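Local structure of alkyl hydroperoxide reductase/ Thiol specific antioxidant/ Mal allergen (Burkholderia ambifaria, 5ENU) at residues A22-G26 / G27-L31. The protein is a peroxiredoxin of the AhpC/TSA family that probably reduces hydrogen peroxide and organic hydroperoxides through a reactive thiol. Numbering follows the deposited sequence. Where two conformers were deposited one is given.
Sequences APATG and GDISL
Gly27 N sits over the face of the Ala24 carbonyl group, 49° out of its plane, and donates to Ala24 O over 3.0 Å, closing a type II turn from Ala24 to Gly27. The Ala22 carbonyl is instead approached nearly end-on by Ile29 N, at 3.0 Å from Ala22 O, in an almost straight bond (169° at the hydrogen). The return bond, Ala22 N to Ile29 O at 2.9 Å, is more bent; together the two make Ala22 and Ile29 an antiparallel hydrogen-bonded pair. Beside this pair, Asp28 CA adds a CA-H...O contact of 3.3 Å to Ala22 O.

On the side of the loop where Ile29 lies, Ala24 CB is 3.3 Å from Gly27 O and 3.6 Å from Ile29 CD1. With CG1 opposite the carbonyl carbon (chi1 -64°) and the chain fully extended beyond it, Ile29 brings CD1 to the Ala24 methyl. Ala22 and Ile29 share one face of the small sheet; Ala22 and Ala24 touch Ile98, while Ile29 and Thr25 reach Pro96. Thr25 OG1 accepts a hydrogen bond from Leu97 N, on the neighbouring strand 97-99. A water donates to both Thr25 O, at 2.8 Å, and Gly27 O, bridging the two carbonyls across the turn. Gly26 has the positive phi of the third position of a type II turn, and Gly27 follows with another backbone conformation suited to glycine.

The whole is a short beta hairpin, strands 21-22 and 29-30 joined by a loop that turns at the Gly26-Gly27 pair, placed against strand 97-99 and helix 81-91; such an N-terminal hairpin ahead of the first core strand is characteristic of the peroxiredoxin elaboration of the thioredoxin fold.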
ATOM      1  N   ALA A  22      -8.514   2.226   8.880  1.00 11.24           N
ATOM      2  CA  ALA A  22      -7.213   2.399   9.513  1.00 10.60           C
ATOM      3  C   ALA A  22      -6.886   3.881   9.613  1.00 10.59           C
ATOM      4  O   ALA A  22      -7.369   4.694   8.807  1.00 11.28           O
ATOM      5  CB  ALA A  22      -6.107   1.680   8.728  1.00 12.34           C
ATOM      6  N   PRO A  23      -6.030   4.263  10.567  1.00 12.28           N
ATOM      7  CA  PRO A  23      -5.613   5.663  10.671  1.00 11.70           C
ATOM      8  C   PRO A  23      -4.716   6.040   9.497  1.00 10.54           C
ATOM      9  O   PRO A  23      -3.918   5.240   9.001  1.00 11.08           O
ATOM     10  CB  PRO A  23      -4.826   5.703  11.992  1.00 13.79           C
ATOM     11  CG  PRO A  23      -5.155   4.407  12.692  1.00 16.24           C
ATOM     12  CD  PRO A  23      -5.417   3.429  11.612  1.00 15.18           C
ATOM     13  N   ALA A  24      -4.827   7.290   9.064  1.00 10.20           N
ATOM     14  CA  ALA A  24      -4.033   7.748   7.934  1.00 11.50           C
ATOM     15  C   ALA A  24      -3.756   9.236   8.064  1.00 10.55           C
ATOM     16  O   ALA A  24      -4.389   9.943   8.853  1.00 11.15           O
ATOM     17  CB  ALA A  24      -4.746   7.484   6.603  1.00 11.71           C
ATOM     18  N   THR A  25      -2.786   9.705   7.275  1.00 10.30           N
ATOM     19  CA  THR A  25      -2.590  11.140   7.124  1.00 11.93           C
ATOM     20  C   THR A  25      -3.906  11.762   6.679  1.00 14.94           C
ATOM     21  O   THR A  25      -4.595  11.225   5.805  1.00 17.35           O
ATOM     22  CB  THR A  25      -1.489  11.417   6.093  1.00 11.48           C
ATOM     23  OG1 THR A  25      -1.831  10.816   4.839  1.00 11.60           O
ATOM     24  CG2 THR A  25      -0.144  10.885   6.564  1.00 12.43           C
ATOM     25  N   GLY A  26      -4.297  12.842   7.347  1.00 16.14           N
ATOM     26  CA  GLY A  26      -5.540  13.516   7.033  1.00 19.23           C
ATOM     27  C   GLY A  26      -6.795  12.898   7.616  1.00 21.45           C
ATOM     28  O   GLY A  26      -7.888  13.439   7.396  1.00 24.68           O
ATOM     29  N   GLY A  27      -6.691  11.801   8.352  1.00 18.02           N
ATOM     30  CA  GLY A  27      -7.853  11.147   8.916  1.00 17.40           C
ATOM     31  C   GLY A  27      -7.991   9.712   8.438  1.00 17.59           C
ATOM     32  O   GLY A  27      -7.327   9.254   7.509  1.00 19.06           O
ATOM     33  N   ASP A  28      -8.913   9.023   9.076  1.00 16.16           N
ATOM     34  CA  ASP A  28      -9.042   7.594   8.890  1.00 15.00           C
ATOM     35  C   ASP A  28      -9.613   7.283   7.513  1.00 12.71           C
ATOM     36  O   ASP A  28     -10.397   8.054   6.943  1.00 13.92           O
ATOM     37  CB  ASP A  28      -9.956   7.031   9.974  1.00 16.43           C
ATOM     38  CG  ASP A  28     -11.385   7.581   9.898  1.00 20.94           C
ATOM     39  OD1 ASP A  28     -11.603   8.822   9.784  1.00 23.60           O
ATOM     40  OD2 ASP A  28     -12.308   6.755   9.994  1.00 23.16           O
ATOM     41  N   ILE A  29      -9.217   6.125   6.983  1.00 10.41           N
ATOM     42  CA  ILE A  29      -9.659   5.662   5.675  1.00  9.08           C
ATOM     43  C   ILE A  29     -10.258   4.276   5.828  1.00  9.82           C
ATOM     44  O   ILE A  29      -9.650   3.403   6.455  1.00 10.63           O
ATOM     45  CB  ILE A  29      -8.483   5.598   4.682  1.00 10.06           C
ATOM     46  CG1 ILE A  29      -7.945   7.006   4.445  1.00 10.96           C
ATOM     47  CG2 ILE A  29      -8.923   4.917   3.372  1.00 11.57           C
ATOM     48  CD1 ILE A  29      -6.677   7.056   3.614  1.00 12.47           C
ATOM     49  N   SER A  30     -11.428   4.071   5.235  1.00  9.49           N
ATOM     50  CA  SER A  30     -12.030   2.751   5.121  0.69 10.19           C
ATOM     51  C   SER A  30     -11.983   2.296   3.667  1.00 10.97           C
ATOM     52  O   SER A  30     -12.100   3.104   2.748  1.00 11.81           O
ATOM     53  CB  SER A  30     -13.491   2.748   5.590  0.69 10.85           C
ATOM     54  OG  SER A  30     -13.599   3.142   6.947  0.69 12.76           O
ATOM     55  N   LEU A  31     -11.835   0.984   3.461  1.00 10.26           N
ATOM     56  CA  LEU A  31     -11.869   0.461   2.101  1.00  9.83           C
ATOM     57  C   LEU A  31     -13.161   0.854   1.404  1.00 11.69           C
ATOM     58  O   LEU A  31     -13.160   1.134   0.201  1.00 11.80           O
ATOM     59  CB  LEU A  31     -11.716  -1.057   2.124  1.00 11.28           C
ATOM     60  CG  LEU A  31     -11.779  -1.744   0.755  1.00 11.97           C
ATOM     61  CD1 LEU A  31     -10.627  -1.275  -0.136  1.00 13.39           C
ATOM     62  CD2 LEU A  31     -11.794  -3.264   0.933  1.00 13.48           C
TER
HETATM   63  O   HOH W   1      -7.094  10.533   4.851  1.00 26.24           O